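Local structure of putative alpha-galactosidase (Bacteroides fragilis, 4NZJ) at residues Tyr401-Lys406 against Val415-Arg420; Trp351-Ser356 against Arg390-Ser395; Asp186-Thr191 against Cys222-Asp227; Asp142-Leu147 against Gly193-Ser198; Ser36-Met41 against Asn79-Ser84. The protein probably acts as an alpha-galactosidase, hydrolysing terminal, non-reducing alpha-D-galactose residues of alpha-D-galactosides. All coordinates share one frame; numbering follows the deposited sequence. Where two conformers were deposited one is given.

How the contacts relate
From the N terminus, contact 5 comes first, holding the loop 36-41 of the Ig-like domain against the turn that starts the strand 82-92. Contacts 4 and 3 follow in the catalytic TIM barrel and cross along the chain: 142-147 meets 193-198, while 186-191, lying between these two segments, reaches onward to 222-227. The pair touch through Thr191 and Asp143. Contact 2 closes a span of 33 residues, setting the end of helix 341-353 against the start of the C-terminal sheet. Contact 1, a hairpin in that same sheet, adjoins contact 2, with Val405 N probably hydrogen-bonded to Glu393 O. Contact 5 lies about 50 Å from contact 3, centre to centre.

Contact 1. Residues Tyr401-Lys406 against Val415-Arg420; sequences YDIWVK and VACFNR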
# COMPACT_ATOMS: atom_id res chain seq x y z
N TYR A 401 -7.82 -11.15 22.90
CA TYR A 401 -8.15 -10.94 21.50
C TYR A 401 -8.76 -9.58 21.19
O TYR A 401 -9.35 -8.93 22.07
CB TYR A 401 -9.08 -12.07 21.00
CG TYR A 401 -10.46 -12.10 21.62
CD1 TYR A 401 -11.48 -11.29 21.13
CD2 TYR A 401 -10.76 -12.96 22.66
CE1 TYR A 401 -12.75 -11.32 21.68
CE2 TYR A 401 -12.03 -13.00 23.22
CZ TYR A 401 -13.01 -12.18 22.73
OH TYR A 401 -14.28 -12.21 23.27
N ASP A 402 -8.61 -9.17 19.93
CA ASP A 402 -9.22 -7.97 19.40
C ASP A 402 -10.37 -8.35 18.47
O ASP A 402 -10.31 -9.39 17.80
CB ASP A 402 -8.28 -7.18 18.50
CG ASP A 402 -7.07 -6.63 19.20
OD1 ASP A 402 -7.04 -6.57 20.44
OD2 ASP A 402 -6.15 -6.21 18.45
N ILE A 403 -11.36 -7.47 18.40
CA ILE A 403 -12.35 -7.48 17.33
C ILE A 403 -12.22 -6.16 16.58
O ILE A 403 -12.44 -5.10 17.17
CB ILE A 403 -13.79 -7.59 17.87
CG1 ILE A 403 -13.98 -8.88 18.68
CG2 ILE A 403 -14.80 -7.55 16.72
CD1 ILE A 403 -13.70 -10.13 17.89
N TRP A 404 -11.85 -6.23 15.31
CA TRP A 404 -11.73 -5.06 14.45
C TRP A 404 -12.87 -5.08 13.45
O TRP A 404 -13.24 -6.14 12.95
CB TRP A 404 -10.41 -5.07 13.69
CG TRP A 404 -9.18 -4.93 14.52
CD1 TRP A 404 -8.60 -5.89 15.30
CD2 TRP A 404 -8.33 -3.78 14.60
NE1 TRP A 404 -7.46 -5.40 15.88
CE2 TRP A 404 -7.27 -4.11 15.47
CE3 TRP A 404 -8.38 -2.51 14.04
CZ2 TRP A 404 -6.25 -3.20 15.79
CZ3 TRP A 404 -7.36 -1.60 14.35
CH2 TRP A 404 -6.32 -1.95 15.22
N VAL A 405 -13.42 -3.90 13.13
CA VAL A 405 -14.60 -3.80 12.28
C VAL A 405 -14.40 -2.73 11.23
O VAL A 405 -14.08 -1.58 11.56
CB VAL A 405 -15.85 -3.47 13.12
CG1 VAL A 405 -17.09 -3.43 12.23
CG2 VAL A 405 -16.02 -4.49 14.23
N LYS A 406 -14.61 -3.10 9.97
CA LYS A 406 -14.41 -2.20 8.83
C LYS A 406 -15.69 -2.17 7.97
O LYS A 406 -15.99 -3.14 7.28
CB LYS A 406 -13.23 -2.70 7.98
CG LYS A 406 -12.72 -1.74 6.91
CD LYS A 406 -11.81 -2.49 5.95
CE LYS A 406 -10.84 -1.61 5.18
NZ LYS A 406 -11.48 -0.53 4.39
N VAL A 415 -15.23 -8.12 9.58
CA VAL A 415 -14.95 -8.30 11.00
C VAL A 415 -13.74 -9.21 11.14
O VAL A 415 -13.74 -10.32 10.61
CB VAL A 415 -16.16 -8.91 11.73
CG1 VAL A 415 -15.83 -9.21 13.19
CG2 VAL A 415 -17.37 -7.98 11.63
N ALA A 416 -12.71 -8.74 11.84
CA ALA A 416 -11.51 -9.54 12.08
C ALA A 416 -11.42 -9.88 13.56
O ALA A 416 -11.46 -8.99 14.40
CB ALA A 416 -10.27 -8.79 11.65
N CYS A 417 -11.32 -11.18 13.85
CA CYS A 417 -11.11 -11.66 15.21
C CYS A 417 -9.65 -12.05 15.34
O CYS A 417 -9.21 -12.99 14.68
CB CYS A 417 -12.00 -12.87 15.49
SG CYS A 417 -13.76 -12.56 15.23
N PHE A 418 -8.91 -11.32 16.17
CA PHE A 418 -7.47 -11.47 16.22
C PHE A 418 -7.02 -11.90 17.60
O PHE A 418 -7.19 -11.19 18.58
CB PHE A 418 -6.81 -10.14 15.84
CG PHE A 418 -5.34 -10.08 16.11
CD1 PHE A 418 -4.49 -11.12 15.72
CD2 PHE A 418 -4.78 -8.97 16.74
CE1 PHE A 418 -3.13 -11.04 15.96
CE2 PHE A 418 -3.42 -8.89 16.98
CZ PHE A 418 -2.59 -9.93 16.60
N ASN A 419 -6.47 -13.11 17.66
CA ASN A 419 -5.92 -13.67 18.87
C ASN A 419 -4.48 -13.20 19.07
O ASN A 419 -3.58 -13.64 18.36
CB ASN A 419 -5.97 -15.20 18.80
CG ASN A 419 -5.46 -15.86 20.06
OD1 ASN A 419 -5.37 -15.23 21.11
ND2 ASN A 419 -5.14 -17.15 19.97
N ARG A 420 -4.27 -12.31 20.03
CA ARG A 420 -2.92 -11.86 20.40
C ARG A 420 -2.12 -12.93 21.12
O ARG A 420 -0.89 -12.95 21.05
CB ARG A 420 -2.99 -10.66 21.35
CG ARG A 420 -2.63 -9.34 20.72
CD ARG A 420 -2.87 -8.22 21.72
NE ARG A 420 -4.29 -7.91 21.78
CZ ARG A 420 -5.11 -8.18 22.80
NH1 ARG A 420 -4.68 -8.75 23.92
NH2 ARG A 420 -6.39 -7.85 22.70
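A beta hairpin in the antiparallel sheet of the C-terminal domain pairs Tyr401-Lys406 with Val415-Asn419, the short strand segments running at 164° to one another. Asp402 with Phe418 and Trp404 with Ala416 form the hydrogen-bonded pairs; for example, Asp402 N donates to Phe418 O over 2.8 Å. Asp402 also carries the polar side-chain contact. Its CG stands beside the backbone N, anti to the carbonyl carbon (chi1 -65°), and the two carboxylate oxygens serve different partners. OD1 of Asp402 forms a salt bridge with Arg420 NH2 at 2.7 Å, lying in the guanidinium plane, while Arg420 NE adds a weak bond to the same oxygen. OD2 of Asp402 accepts from Trp404 NE1 at 3.0 Å. The same OD2 meets the edge of the neighbouring ring, 3.5 Å from Phe418 CD2 and in its plane. The arginine and tryptophan donors, with the ring edge, should restrict the rotation of this buried carboxylate. Beside it, Trp404 CB packs on Ala416 CB at 4.2 Å, and helix 341-353 covers this face through Leu350 and Met353. On the other face Ile403 CG2 lies 4.0 Å from Val415 CG1, and the strand 425-430 packs there against Tyr401, Ile403 and Cys417. Packing one face on a barrel-domain helix and the other on strand 425-430 places this antiparallel hairpin in the C-terminal beta-sandwich domain.

Contact 2. Residues Trp351-Ser356 against Arg390-Ser395; sequences WCMMAS and RQAERS
The backbones of Met353 and Ala392 are joined by one hydrogen bond, Ala392 N to Met353 O at 2.9 Å, made where helix 341-353 ends and the chain leading to strand 393-397 passes by. Both flanking side chains pack round that bond. The methyl of Ala392 sits against the accepting carbonyl, its CB 3.1 Å from Met353 O, and also lies 3.9 Å from CB of the selenomethionine Met353. That chain bends at chi2 and chi3, which curls its CE back to the same methyl. The helix stops in a Schellman motif: Ser356 N bonds to Trp351 O and Ala355 N to Cys352 O, with Ala355 as the C-prime residue at positive phi (51°). The turn directs the Ala355 methyl at the partner chain, its CB 3.8 Å from Arg390 O. The contact as a whole sets the end of the helix before barrel strand 358-360 against the chain leading into strand 393-397 of the C-terminal sheet. Gln391 holds CG anti to its backbone N (chi1 170°) and runs extended past the helix end, its CG 3.2 Å from Met354 O. Beyond that carbonyl, Gln391 OE1 accepts from Asn316 ND2, and a water lies 2.9 Å from both Gln391 OE1 and Ala355 O.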
# COMPACT_ATOMS: atom_id res chain seq x y z
N TRP A 351 -3.12 -5.04 8.58
CA TRP A 351 -2.76 -3.95 7.66
C TRP A 351 -3.87 -3.80 6.59
O TRP A 351 -4.23 -2.69 6.20
CB TRP A 351 -1.41 -4.23 7.00
CG TRP A 351 -0.20 -3.59 7.66
CD1 TRP A 351 0.75 -2.83 7.04
CD2 TRP A 351 0.20 -3.66 9.05
NE1 TRP A 351 1.72 -2.45 7.93
CE2 TRP A 351 1.40 -2.93 9.17
CE3 TRP A 351 -0.34 -4.28 10.19
CZ2 TRP A 351 2.07 -2.77 10.40
CZ3 TRP A 351 0.34 -4.13 11.41
CH2 TRP A 351 1.53 -3.38 11.50
N CYS A 352 -4.44 -4.91 6.14
CA CYS A 352 -5.55 -4.83 5.19
C CYS A 352 -6.77 -4.17 5.83
O CYS A 352 -7.34 -3.23 5.27
CB CYS A 352 -5.90 -6.21 4.62
SG CYS A 352 -4.69 -6.80 3.40
N MSE A 353 -7.16 -4.65 7.01
CA MSE A 353 -8.31 -4.10 7.73
C MSE A 353 -8.17 -2.63 8.06
O MSE A 353 -9.15 -1.90 8.06
CB MSE A 353 -8.52 -4.83 9.06
CG MSE A 353 -8.98 -6.28 8.88
SE MSE A 353 -10.84 -6.40 8.28
CE MSE A 353 -11.71 -5.78 9.93
N MSE A 354 -6.95 -2.19 8.36
CA MSE A 354 -6.69 -0.79 8.75
C MSE A 354 -6.53 0.14 7.57
O MSE A 354 -6.19 1.31 7.75
CB MSE A 354 -5.44 -0.74 9.63
CG MSE A 354 -5.66 -1.44 10.97
SE MSE A 354 -4.11 -1.23 12.18
CE MSE A 354 -2.68 -1.83 10.98
N ALA A 355 -6.80 -0.35 6.35
CA ALA A 355 -6.62 0.44 5.14
C ALA A 355 -5.22 1.05 5.12
O ALA A 355 -5.03 2.23 4.81
CB ALA A 355 -7.70 1.53 5.04
N SER A 356 -4.24 0.21 5.44
CA SER A 356 -2.84 0.62 5.48
C SER A 356 -2.22 0.51 4.10
O SER A 356 -2.61 -0.34 3.31
CB SER A 356 -2.06 -0.28 6.43
OG SER A 356 -2.61 -0.27 7.72
N ARG A 390 -12.46 3.05 4.65
CA ARG A 390 -12.52 3.17 6.11
C ARG A 390 -11.41 2.34 6.75
O ARG A 390 -11.23 1.16 6.43
CB ARG A 390 -13.89 2.70 6.63
CG ARG A 390 -15.07 3.54 6.17
CD ARG A 390 -15.39 4.68 7.12
NE ARG A 390 -16.83 4.96 7.16
CZ ARG A 390 -17.46 5.80 6.34
NH1 ARG A 390 -16.79 6.47 5.41
NH2 ARG A 390 -18.77 5.97 6.46
N GLN A 391 -10.66 2.96 7.65
CA GLN A 391 -9.72 2.24 8.49
C GLN A 391 -10.54 1.53 9.57
O GLN A 391 -11.33 2.16 10.26
CB GLN A 391 -8.71 3.19 9.13
CG GLN A 391 -7.84 2.57 10.20
CD GLN A 391 -6.63 3.42 10.54
OE1 GLN A 391 -6.05 4.08 9.68
NE2 GLN A 391 -6.24 3.41 11.81
N ALA A 392 -10.35 0.22 9.70
CA ALA A 392 -11.09 -0.55 10.71
C ALA A 392 -10.90 0.04 12.10
O ALA A 392 -9.80 0.47 12.46
CB ALA A 392 -10.64 -1.99 10.72
N GLU A 393 -11.97 0.05 12.88
CA GLU A 393 -11.91 0.40 14.29
C GLU A 393 -11.67 -0.87 15.08
O GLU A 393 -12.21 -1.93 14.73
CB GLU A 393 -13.23 1.02 14.74
CG GLU A 393 -13.47 2.42 14.21
CD GLU A 393 -14.86 2.93 14.57
OE1 GLU A 393 -15.83 2.49 13.94
OE2 GLU A 393 -14.97 3.77 15.49
N ARG A 394 -10.87 -0.77 16.14
CA ARG A 394 -10.74 -1.88 17.07
C ARG A 394 -11.84 -1.70 18.10
O ARG A 394 -11.67 -1.02 19.12
CB ARG A 394 -9.35 -1.91 17.71
CG ARG A 394 -9.15 -3.11 18.62
CD ARG A 394 -7.75 -3.17 19.20
NE ARG A 394 -7.46 -2.00 20.03
CZ ARG A 394 -6.26 -1.69 20.51
NH1 ARG A 394 -5.21 -2.46 20.25
NH2 ARG A 394 -6.11 -0.62 21.26
N SER A 395 -12.98 -2.32 17.82
CA SER A 395 -14.18 -2.16 18.63
C SER A 395 -14.05 -2.78 20.01
O SER A 395 -14.65 -2.29 20.98
CB SER A 395 -15.38 -2.78 17.91
OG SER A 395 -15.57 -2.16 16.65
O HOH W 1 -5.27 4.32 6.86

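Contact 3. Residues Asp186-Thr191 against Cys222-Asp227; sequences DAAEKT and CNAPVD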
# COMPACT_ATOMS: atom_id res chain seq x y z
N ASP A 186 14.65 14.12 2.11
CA ASP A 186 14.54 14.47 3.52
C ASP A 186 14.40 15.98 3.62
O ASP A 186 15.04 16.72 2.85
CB ASP A 186 15.80 13.98 4.24
CG ASP A 186 15.71 14.07 5.74
OD1 ASP A 186 15.77 15.19 6.28
OD2 ASP A 186 15.62 13.00 6.39
N ALA A 187 13.61 16.44 4.59
CA ALA A 187 13.35 17.86 4.81
C ALA A 187 14.46 18.54 5.62
O ALA A 187 14.20 19.24 6.61
CB ALA A 187 12.01 18.04 5.50
N ALA A 188 15.69 18.32 5.18
CA ALA A 188 16.86 18.89 5.82
C ALA A 188 17.99 18.92 4.79
O ALA A 188 17.81 18.50 3.65
CB ALA A 188 17.26 18.05 7.03
N GLU A 189 19.14 19.41 5.21
CA GLU A 189 20.32 19.47 4.35
C GLU A 189 20.86 18.05 4.07
O GLU A 189 21.44 17.79 3.02
CB GLU A 189 21.39 20.36 5.00
CG GLU A 189 20.95 21.81 5.24
CD GLU A 189 20.16 22.03 6.53
OE1 GLU A 189 19.78 21.05 7.21
OE2 GLU A 189 19.91 23.21 6.87
N LYS A 190 20.67 17.15 5.03
CA LYS A 190 21.15 15.77 4.92
C LYS A 190 20.06 14.77 5.28
O LYS A 190 19.24 15.02 6.16
CB LYS A 190 22.35 15.55 5.83
CG LYS A 190 23.56 16.41 5.51
CD LYS A 190 24.29 15.90 4.28
CE LYS A 190 25.58 16.69 4.05
NZ LYS A 190 26.49 16.00 3.11
N THR A 191 20.07 13.62 4.61
CA THR A 191 19.10 12.56 4.89
C THR A 191 19.49 11.80 6.15
O THR A 191 20.54 12.05 6.73
CB THR A 191 19.03 11.53 3.74
OG1 THR A 191 20.27 10.81 3.66
CG2 THR A 191 18.72 12.20 2.40
N CYS A 222 14.68 13.41 9.19
CA CYS A 222 15.95 13.42 9.91
C CYS A 222 16.65 14.77 9.81
O CYS A 222 16.57 15.45 8.78
CB CYS A 222 16.90 12.33 9.40
SG CYS A 222 16.45 10.68 9.97
N ASN A 223 17.33 15.15 10.88
CA ASN A 223 18.15 16.37 10.92
C ASN A 223 17.37 17.67 10.81
O ASN A 223 17.97 18.73 10.58
CB ASN A 223 19.24 16.31 9.84
CG ASN A 223 20.12 15.10 9.99
OD1 ASN A 223 20.66 14.84 11.06
ND2 ASN A 223 20.27 14.33 8.91
N ALA A 224 16.05 17.61 11.00
CA ALA A 224 15.20 18.79 10.98
C ALA A 224 14.76 19.13 12.40
O ALA A 224 14.77 18.26 13.27
CB ALA A 224 14.00 18.55 10.09
N PRO A 225 14.38 20.40 12.64
CA PRO A 225 13.99 20.77 14.01
C PRO A 225 12.75 20.04 14.50
O PRO A 225 11.83 19.79 13.72
CB PRO A 225 13.72 22.28 13.89
CG PRO A 225 14.48 22.72 12.69
CD PRO A 225 14.40 21.56 11.74
N VAL A 226 12.72 19.72 15.79
CA VAL A 226 11.60 19.00 16.40
C VAL A 226 10.30 19.81 16.28
O VAL A 226 9.21 19.24 16.15
CB VAL A 226 11.90 18.67 17.89
CG1 VAL A 226 10.67 18.09 18.59
CG2 VAL A 226 13.07 17.70 17.99
N ASP A 227 10.43 21.13 16.30
CA ASP A 227 9.32 22.08 16.27
C ASP A 227 8.22 21.75 15.27
O ASP A 227 8.49 21.57 14.09
CB ASP A 227 9.87 23.48 15.98
CG ASP A 227 10.87 23.95 17.03
OD1 ASP A 227 10.63 23.68 18.23
OD2 ASP A 227 11.88 24.57 16.65
O HOH W 2 17.55 21.07 9.07
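Asp186 lays its carboxylate along the backbone of Cys222, with one oxygen at each end of that residue. OD2 of Asp186 accepts a weak, bent hydrogen bond from Cys222 N at 3.0 Å, and OD1 of Asp186 comes within 2.6 Å of Cys222 O. CG of Asp186 is anti to its own backbone N (chi1 -170°), which carries the group across to the other loop. The Ala188 methyl occupies the adjoining position, its CB 3.2 Å from Cys222 O and 3.9 Å from Asn223 CB. An inverse gamma turn centred on Ala187 bends the chain between Asp186 and Ala188, and both side chains meet the backbone of Cys222. The two segments are the loops that follow strands 180-186 and 216-220, neighbours in the parallel sheet of the TIM barrel, so the contact ties adjacent loops at the C-terminal ends of the strands, where enzymes of this fold carry their active sites. A disulfide fastens them further: Cys222 is bonded to Cys192, directly after Thr191. Asn223, at positive phi, sends its amide back over the first loop. Its ND2 donates to Lys190 O at 3.0 Å, and although the bond is nearly straight (169°), the donor stands well above the plane of that carbonyl while the oxygen lies in the amide plane of Asn223. At the far end Ala224 CB rests 3.6 Å from Ala187 O, an oxygen that also accepts from Arg234 NH1 of helix 228-243. The Lys190 ammonium leads elsewhere, forming a salt bridge with Glu149.

Contact 4. Residues Asp142-Leu147 against Gly193-Ser198; sequences DDFWQL and GGVCGS
Phe144 and Val195 cross at about a right angle, the ring atom Phe144 CD2 lying 3.8 Å from Val195 CG1. The far end of the same ring reaches the glycine at the start of the other loop, with Phe144 CZ 3.4 Å from Gly193 CA; a side chain at Gly193 would point into the ring, and its absence allows this close approach to the backbone. Asp143 and Val195 slide past one another in opposite directions, which places Asp143 OD1 3.2 Å from Val195 CG2. Gln146 also comes obliquely across the valine, its OE1 3.5 Å from Val195 CG2, so that one methyl meets both a carboxylate and an amide oxygen. Gln146 starts with CG between the backbone N and the carbonyl carbon (chi1 71°) and then bends at chi2, a course that points NE2 at Cys196 O. That bond, from Gln146 NE2 at 3.0 Å, enters nearly in line with the carbonyl. Next to it Cys196 N donates to Leu147 O, so the backbone of Cys196 is tied at both its N and its O. The loops follow the neighbouring barrel strands 138-140 and 180-186. Asp143 divides its oxygens: OD2 receives Gly193 N at 2.9 Å, close to the C-O axis, while OD1 receives Phe144 N at 2.9 Å and the hydroxyl of Thr191. With its carboxylate held on both oxygens, Asp143 hydrogen-bonds through OD2 to a glycerol, probably from the crystallisation liquor, whose presence may mark a pocket able to take hydroxyl-rich ligands.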
# COMPACT_ATOMS: atom_id res chain seq x y z
N ASP A 142 14.82 3.96 -1.93
CA ASP A 142 14.96 4.61 -0.63
C ASP A 142 16.26 5.44 -0.59
O ASP A 142 16.68 5.98 -1.62
CB ASP A 142 14.89 3.56 0.49
CG ASP A 142 14.37 4.15 1.80
OD1 ASP A 142 13.14 4.31 1.96
OD2 ASP A 142 15.21 4.47 2.67
N ASP A 143 16.88 5.56 0.58
CA ASP A 143 18.01 6.48 0.79
C ASP A 143 19.25 6.03 0.00
O ASP A 143 19.36 4.87 -0.40
CB ASP A 143 18.30 6.53 2.30
CG ASP A 143 19.00 7.80 2.78
OD1 ASP A 143 19.40 8.67 1.98
OD2 ASP A 143 19.14 7.91 4.02
N PHE A 144 20.19 6.96 -0.21
CA PHE A 144 21.49 6.69 -0.85
C PHE A 144 21.46 6.46 -2.37
O PHE A 144 22.44 5.96 -2.93
CB PHE A 144 22.24 5.51 -0.20
CG PHE A 144 22.62 5.73 1.23
CD1 PHE A 144 21.77 5.35 2.26
CD2 PHE A 144 23.86 6.25 1.56
CE1 PHE A 144 22.14 5.51 3.58
CE2 PHE A 144 24.24 6.42 2.88
CZ PHE A 144 23.37 6.05 3.89
N TRP A 145 20.38 6.84 -3.06
CA TRP A 145 20.41 6.90 -4.53
C TRP A 145 21.25 8.11 -4.99
O TRP A 145 21.74 8.14 -6.13
CB TRP A 145 19.00 6.97 -5.11
CG TRP A 145 18.25 8.20 -4.71
CD1 TRP A 145 17.41 8.34 -3.65
CD2 TRP A 145 18.29 9.47 -5.36
NE1 TRP A 145 16.93 9.63 -3.59
CE2 TRP A 145 17.46 10.34 -4.63
CE3 TRP A 145 18.97 9.97 -6.49
CZ2 TRP A 145 17.27 11.67 -5.00
CZ3 TRP A 145 18.78 11.29 -6.85
CH2 TRP A 145 17.94 12.13 -6.10
N GLN A 146 21.38 9.10 -4.11
CA GLN A 146 22.08 10.34 -4.39
C GLN A 146 23.42 10.41 -3.66
O GLN A 146 23.65 9.68 -2.68
CB GLN A 146 21.21 11.55 -3.99
CG GLN A 146 21.02 11.78 -2.49
CD GLN A 146 19.88 10.96 -1.89
OE1 GLN A 146 19.90 9.72 -1.92
NE2 GLN A 146 18.88 11.65 -1.33
N LEU A 147 24.29 11.31 -4.11
CA LEU A 147 25.60 11.51 -3.50
C LEU A 147 25.48 12.38 -2.24
O LEU A 147 24.45 13.03 -2.03
CB LEU A 147 26.57 12.14 -4.50
CG LEU A 147 26.87 11.31 -5.75
CD1 LEU A 147 27.86 12.04 -6.64
CD2 LEU A 147 27.39 9.92 -5.39
N GLY A 193 20.58 8.82 6.33
CA GLY A 193 21.85 8.15 6.02
C GLY A 193 23.05 9.07 5.84
O GLY A 193 24.19 8.61 5.80
N GLY A 194 22.79 10.37 5.71
CA GLY A 194 23.85 11.36 5.61
C GLY A 194 24.20 11.77 4.18
O GLY A 194 25.30 12.28 3.94
N VAL A 195 23.29 11.55 3.24
CA VAL A 195 23.48 12.05 1.86
C VAL A 195 22.57 13.26 1.64
O VAL A 195 21.88 13.69 2.56
CB VAL A 195 23.30 10.95 0.79
CG1 VAL A 195 24.44 9.94 0.89
CG2 VAL A 195 21.95 10.26 0.91
N CYS A 196 22.58 13.85 0.45
CA CYS A 196 21.98 15.17 0.28
C CYS A 196 20.45 15.14 0.37
O CYS A 196 19.81 14.31 -0.27
CB CYS A 196 22.39 15.78 -1.05
SG CYS A 196 22.08 17.55 -1.11
N GLY A 197 19.89 16.04 1.18
CA GLY A 197 18.43 16.23 1.26
C GLY A 197 17.98 17.47 0.50
O GLY A 197 18.78 18.12 -0.16
N SER A 198 16.70 17.82 0.65
CA SER A 198 16.05 18.82 -0.21
C SER A 198 15.71 20.16 0.45
O SER A 198 15.18 21.05 -0.21
CB SER A 198 14.76 18.24 -0.79
OG SER A 198 15.02 17.16 -1.67

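Contact 5. Residues Ser36-Met41 against Asn79-Ser84; sequences SGQRPM and NALGVS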
# COMPACT_ATOMS: atom_id res chain seq x y z
N SER A 36 -5.84 -11.89 -12.39
CA SER A 36 -5.49 -13.28 -12.17
C SER A 36 -6.02 -14.13 -13.31
O SER A 36 -6.96 -13.73 -14.01
CB SER A 36 -6.05 -13.78 -10.83
OG SER A 36 -5.54 -13.02 -9.75
N GLY A 37 -5.43 -15.30 -13.52
CA GLY A 37 -5.93 -16.25 -14.51
C GLY A 37 -4.83 -16.77 -15.41
O GLY A 37 -3.75 -16.18 -15.50
N GLN A 38 -5.10 -17.87 -16.10
CA GLN A 38 -4.09 -18.46 -16.96
C GLN A 38 -3.78 -17.51 -18.12
O GLN A 38 -4.64 -16.76 -18.58
CB GLN A 38 -4.49 -19.85 -17.45
CG GLN A 38 -5.34 -19.89 -18.71
CD GLN A 38 -5.39 -21.28 -19.31
OE1 GLN A 38 -5.43 -22.28 -18.60
NE2 GLN A 38 -5.37 -21.35 -20.64
N ARG A 39 -2.52 -17.54 -18.57
CA ARG A 39 -2.09 -16.79 -19.75
C ARG A 39 -2.04 -17.74 -20.95
O ARG A 39 -1.94 -18.96 -20.77
CB ARG A 39 -0.73 -16.14 -19.49
CG ARG A 39 -0.80 -14.71 -18.99
CD ARG A 39 -1.53 -14.56 -17.66
NE ARG A 39 -1.54 -13.15 -17.25
CZ ARG A 39 -2.24 -12.65 -16.23
NH1 ARG A 39 -3.01 -13.42 -15.47
NH2 ARG A 39 -2.16 -11.35 -15.97
N PRO A 40 -2.08 -17.20 -22.18
CA PRO A 40 -2.13 -15.77 -22.55
C PRO A 40 -3.47 -15.09 -22.25
O PRO A 40 -4.51 -15.75 -22.19
CB PRO A 40 -1.85 -15.79 -24.06
CG PRO A 40 -2.29 -17.13 -24.51
CD PRO A 40 -2.01 -18.06 -23.37
N MSE A 41 -3.41 -13.78 -22.07
CA MSE A 41 -4.56 -12.97 -21.67
C MSE A 41 -4.74 -11.83 -22.64
O MSE A 41 -3.76 -11.30 -23.16
CB MSE A 41 -4.27 -12.46 -20.25
CG MSE A 41 -5.38 -11.65 -19.59
SE MSE A 41 -6.84 -12.80 -18.93
CE MSE A 41 -5.96 -13.54 -17.33
N ASN A 79 -9.30 -15.08 -21.49
CA ASN A 79 -8.32 -16.11 -21.79
C ASN A 79 -9.04 -17.35 -22.34
O ASN A 79 -10.25 -17.32 -22.58
CB ASN A 79 -7.43 -16.43 -20.58
CG ASN A 79 -8.17 -17.09 -19.43
OD1 ASN A 79 -9.27 -17.61 -19.60
ND2 ASN A 79 -7.56 -17.07 -18.25
N ALA A 80 -8.31 -18.44 -22.53
CA ALA A 80 -8.87 -19.68 -23.08
C ALA A 80 -10.02 -20.27 -22.24
O ALA A 80 -10.86 -21.00 -22.78
CB ALA A 80 -7.77 -20.72 -23.26
N LEU A 81 -10.06 -19.95 -20.95
CA LEU A 81 -11.04 -20.54 -20.03
C LEU A 81 -12.26 -19.66 -19.72
O LEU A 81 -13.22 -20.15 -19.14
CB LEU A 81 -10.35 -20.93 -18.72
CG LEU A 81 -9.19 -21.92 -18.84
CD1 LEU A 81 -8.59 -22.20 -17.48
CD2 LEU A 81 -9.63 -23.22 -19.51
N GLY A 82 -12.23 -18.39 -20.11
CA GLY A 82 -13.40 -17.52 -19.89
C GLY A 82 -13.11 -16.03 -19.88
O GLY A 82 -12.07 -15.59 -20.39
N VAL A 83 -14.03 -15.27 -19.29
CA VAL A 83 -13.95 -13.81 -19.26
C VAL A 83 -14.27 -13.24 -17.88
O VAL A 83 -15.01 -13.84 -17.10
CB VAL A 83 -14.90 -13.16 -20.30
CG1 VAL A 83 -14.67 -13.74 -21.68
CG2 VAL A 83 -16.36 -13.31 -19.89
N SER A 84 -13.70 -12.07 -17.60
CA SER A 84 -14.01 -11.30 -16.40
C SER A 84 -14.36 -9.90 -16.88
O SER A 84 -13.63 -9.32 -17.68
CB SER A 84 -12.80 -11.25 -15.46
OG SER A 84 -13.04 -10.42 -14.32
O HOH W 3 -5.22 -18.54 -22.45
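Chi1 values of 86° at Gln38 and 67° at Asn79 put each CG between its backbone N and carbonyl carbon, and from these starts the two side chains cross at about a right angle, their amide planes 62° apart. The Asn79 amide reaches into the loop, where ND2 donates to Gln38 O at 3.0 Å; the same ND2 lies 3.6 Å from Gln38 CG. Past CG the glutamine runs extended over the turn of the other segment. The amide passes over apolar groups, Gln38 NE2 3.6 Å from Ala80 CB and Gln38 OE1 3.4 Å from Leu81 CD1. The turn is a type I beta turn from Asn79 to Gly82, linking the adjacent antiparallel strands 69-79 and 82-92 of the Ig-like domain. An Asx turn is built into it: Asn79 OD1 accepts from Leu81 N at 2.8 Å, with the donor standing above the carbonyl plane, and more weakly from Gly82 N. Pro40, preceded by a cis peptide bond, turns its carbonyl toward the other segment, and Pro40 O approaches Asn79 CB to 3.4 Å. A water bridges the same region, donating to Pro40 O at 2.9 Å and accepting from Ala80 N at 3.1 Å and, weakly, from Gln38 NE2. Since Asn79 ND2 also donates to Gly11 O, its amide is gripped at both ends, the oxygen by its own turn and the nitrogen by the carbonyls of Gln38 and Gly11, which should leave the side chain little freedom to rotate.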